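Local coordinates for 5,10-methylenetetrahydrofolate dehydrogenase (PDB 5ZF1), which probably catalyses the NADP+-dependent oxidation of 5,10-methylenetetrahydrofolate to 5,10-methenyltetrahydrofolate in one-carbon metabolism, at residues B[8-13]-B[278-283]. Residues are numbered along the deposited sequence; the frame is centred on the assembly and turned at random.
With SO4 (sulfate ion), chain F.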
ATOM      1  N   LYS B   8      15.207 -17.524  15.546  1.00 30.96           N
ATOM      2  CA  LYS B   8      15.129 -17.717  16.991  1.00 32.26           C
ATOM      3  C   LYS B   8      16.302 -17.050  17.688  1.00 31.75           C
ATOM      4  O   LYS B   8      16.125 -16.339  18.683  1.00 33.93           O
ATOM      5  CB  LYS B   8      15.084 -19.206  17.329  1.00 41.27           C
ATOM      6  CG  LYS B   8      14.870 -19.483  18.806  1.00 46.52           C
ATOM      7  CD  LYS B   8      15.033 -20.956  19.114  1.00 49.57           C
ATOM      8  CE  LYS B   8      13.882 -21.459  19.960  1.00 62.12           C
ATOM      9  NZ  LYS B   8      12.602 -21.418  19.202  1.00 65.32           N
ATOM     10  N   ALA B   9      17.513 -17.270  17.176  1.00 39.09           N
ATOM     11  CA  ALA B   9      18.689 -16.660  17.780  1.00 32.50           C
ATOM     12  C   ALA B   9      18.688 -15.151  17.582  1.00 34.38           C
ATOM     13  O   ALA B   9      19.092 -14.401  18.478  1.00 30.86           O
ATOM     14  CB  ALA B   9      19.958 -17.283  17.198  1.00 37.50           C
ATOM     15  N   LEU B  10      18.241 -14.681  16.414  1.00 35.42           N
ATOM     16  CA  LEU B  10      18.169 -13.240  16.192  1.00 30.80           C
ATOM     17  C   LEU B  10      17.166 -12.589  17.137  1.00 26.38           C
ATOM     18  O   LEU B  10      17.412 -11.492  17.658  1.00 30.76           O
ATOM     19  CB  LEU B  10      17.796 -12.946  14.740  1.00 28.24           C
ATOM     20  CG  LEU B  10      17.730 -11.463  14.364  1.00 36.41           C
ATOM     21  CD1 LEU B  10      19.042 -10.778  14.699  1.00 37.83           C
ATOM     22  CD2 LEU B  10      17.386 -11.276  12.886  1.00 30.02           C
ATOM     23  N   ALA B  11      16.021 -13.241  17.345  1.00 29.96           N
ATOM     24  CA  ALA B  11      15.012 -12.698  18.247  1.00 31.50           C
ATOM     25  C   ALA B  11      15.568 -12.550  19.655  1.00 25.37           C
ATOM     26  O   ALA B  11      15.300 -11.555  20.334  1.00 26.93           O
ATOM     27  CB  ALA B  11      13.774 -13.592  18.258  1.00 25.79           C
ATOM     28  N   MET B  12      16.342 -13.535  20.108  1.00 31.11           N
ATOM     29  CA  MET B  12      17.023 -13.406  21.395  1.00 36.21           C
ATOM     30  C   MET B  12      17.916 -12.168  21.431  1.00 32.52           C
ATOM     31  O   MET B  12      17.862 -11.385  22.388  1.00 33.18           O
ATOM     32  CB  MET B  12      17.832 -14.668  21.701  1.00 37.62           C
ATOM     33  CG  MET B  12      18.405 -14.696  23.120  1.00 43.63           C
ATOM     34  SD  MET B  12      17.150 -14.415  24.397  1.00 58.99           S
ATOM     35  CE  MET B  12      15.912 -15.627  23.927  1.00 44.73           C
ATOM     36  N   GLU B  13      18.735 -11.962  20.391  1.00 33.67           N
ATOM     37  CA  GLU B  13      19.571 -10.761  20.326  1.00 32.82           C
ATOM     38  C   GLU B  13      18.725  -9.503  20.431  1.00 31.21           C
ATOM     39  O   GLU B  13      19.029  -8.594  21.206  1.00 27.65           O
ATOM     40  CB  GLU B  13      20.369 -10.728  19.020  1.00 43.99           C
ATOM     41  CG  GLU B  13      21.423 -11.803  18.852  1.00 44.67           C
ATOM     42  CD  GLU B  13      22.173 -11.659  17.532  1.00 60.13           C
ATOM     43  OE1 GLU B  13      22.533 -10.516  17.169  1.00 61.02           O
ATOM     44  OE2 GLU B  13      22.392 -12.686  16.856  1.00 66.84           O
ATOM     45  N   GLY B 278       8.348 -16.972  13.871  1.00 29.84           N
ATOM     46  CA  GLY B 278       7.445 -16.789  14.986  1.00 29.86           C
ATOM     47  C   GLY B 278       8.075 -16.008  16.124  1.00 33.15           C
ATOM     48  O   GLY B 278       7.562 -14.971  16.555  1.00 27.49           O
ATOM     49  N   PRO B 279       9.203 -16.500  16.644  1.00 30.74           N
ATOM     50  CA  PRO B 279       9.924 -15.728  17.671  1.00 27.08           C
ATOM     51  C   PRO B 279      10.317 -14.329  17.218  1.00 25.72           C
ATOM     52  O   PRO B 279      10.278 -13.389  18.023  1.00 25.70           O
ATOM     53  CB  PRO B 279      11.150 -16.604  17.961  1.00 34.03           C
ATOM     54  CG  PRO B 279      10.708 -17.987  17.628  1.00 34.82           C
ATOM     55  CD  PRO B 279       9.728 -17.870  16.501  1.00 30.79           C
ATOM     56  N   MET B 280      10.693 -14.162  15.945  1.00 24.63           N
ATOM     57  CA  MET B 280      10.995 -12.834  15.418  1.00 23.87           C
ATOM     58  C   MET B 280       9.754 -11.945  15.394  1.00 23.83           C
ATOM     59  O   MET B 280       9.833 -10.747  15.690  1.00 23.42           O
ATOM     60  CB  MET B 280      11.577 -12.958  14.008  1.00 31.36           C
ATOM     61  CG  MET B 280      13.072 -13.213  13.933  1.00 33.73           C
ATOM     62  SD  MET B 280      14.075 -11.931  14.686  1.00 32.01           S
ATOM     63  CE  MET B 280      13.807 -10.572  13.527  1.00 31.99           C
ATOM     64  N   THR B 281       8.610 -12.501  15.001  1.00 23.96           N
ATOM     65  CA  THR B 281       7.364 -11.739  15.043  1.00 22.34           C
ATOM     66  C   THR B 281       7.059 -11.264  16.461  1.00 24.95           C
ATOM     67  O   THR B 281       6.694 -10.104  16.680  1.00 22.28           O
ATOM     68  CB  THR B 281       6.219 -12.597  14.495  1.00 23.28           C
ATOM     69  OG1 THR B 281       6.494 -12.926  13.129  1.00 25.22           O
ATOM     70  CG2 THR B 281       4.890 -11.863  14.600  1.00 24.40           C
ATOM     71  N   VAL B 282       7.223 -12.146  17.444  1.00 23.66           N
ATOM     72  CA  VAL B 282       6.920 -11.770  18.821  1.00 23.35           C
ATOM     73  C   VAL B 282       7.866 -10.672  19.300  1.00 24.58           C
ATOM     74  O   VAL B 282       7.439  -9.716  19.961  1.00 22.90           O
ATOM     75  CB  VAL B 282       6.965 -13.015  19.728  1.00 24.39           C
ATOM     76  CG1 VAL B 282       6.952 -12.613  21.175  1.00 26.26           C
ATOM     77  CG2 VAL B 282       5.753 -13.898  19.442  1.00 27.82           C
ATOM     78  N   ALA B 283       9.156 -10.778  18.951  1.00 20.92           N
ATOM     79  CA  ALA B 283      10.114  -9.729  19.297  1.00 22.22           C
ATOM     80  C   ALA B 283       9.727  -8.405  18.655  1.00 25.88           C
ATOM     81  O   ALA B 283       9.855  -7.345  19.274  1.00 21.09           O
ATOM     82  CB  ALA B 283      11.525 -10.129  18.865  1.00 25.36           C
TER
HETATM   83  S   SO4 F 402       8.525 -20.521  12.644  1.00 45.62           S
HETATM   84  O1  SO4 F 402       9.624 -20.978  13.487  1.00 44.71           O
HETATM   85  O2  SO4 F 402       9.064 -19.702  11.555  1.00 45.24           O
HETATM   86  O3  SO4 F 402       7.829 -21.666  12.071  1.00 53.55           O
HETATM   87  O4  SO4 F 402       7.595 -19.765  13.477  1.00 49.58           O
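Near-parallel helix packing that joins the N-terminal and C-terminal helices of a two-domain dehydrogenase brings Ala11 against Pro279, Met280 and Ala283. The axes of the short segments come within 8.0 Å of each other, at an angle of 20°. A small residue at the interface illustrates how such closeness is reached: Ala11 points its methyl at the partner helix, with CB 3.5 Å from the carbonyl O of Pro279. The same CB lies 4.2 Å from CB of Ala283.

Met280 supplies the longer reach. Its chain, bent at chi2 and chi3, carries SD to 3.5 Å from the backbone N of Ala11 and CE to 3.7 Å from CD2 of Leu10. The two long side chains cross obliquely; with CG anti to its backbone N (chi1 -178°), Leu10 sets CG and CD2 beside the Met280 thioether. An alanine in place of Leu10 would probably open a gap there and leave the Met280 methyl freer to turn. Ala144 and Met148 of helix 140-151 also touch Met280.

At the outer margin, Lys8 passes NZ within 4.2 Å of CG of Pro279. A sulfate, probably from the crystallisation liquor, sits at the N-terminal end of helix 277-298, hydrogen-bonded to the backbone N of Gly276, Val277 and Gly278. No hydrogen bond links the segments; apolar contacts tie the chain's two ends together, as in the two-domain fold of the tetrahydrofolate dehydrogenase/cyclohydrolase family.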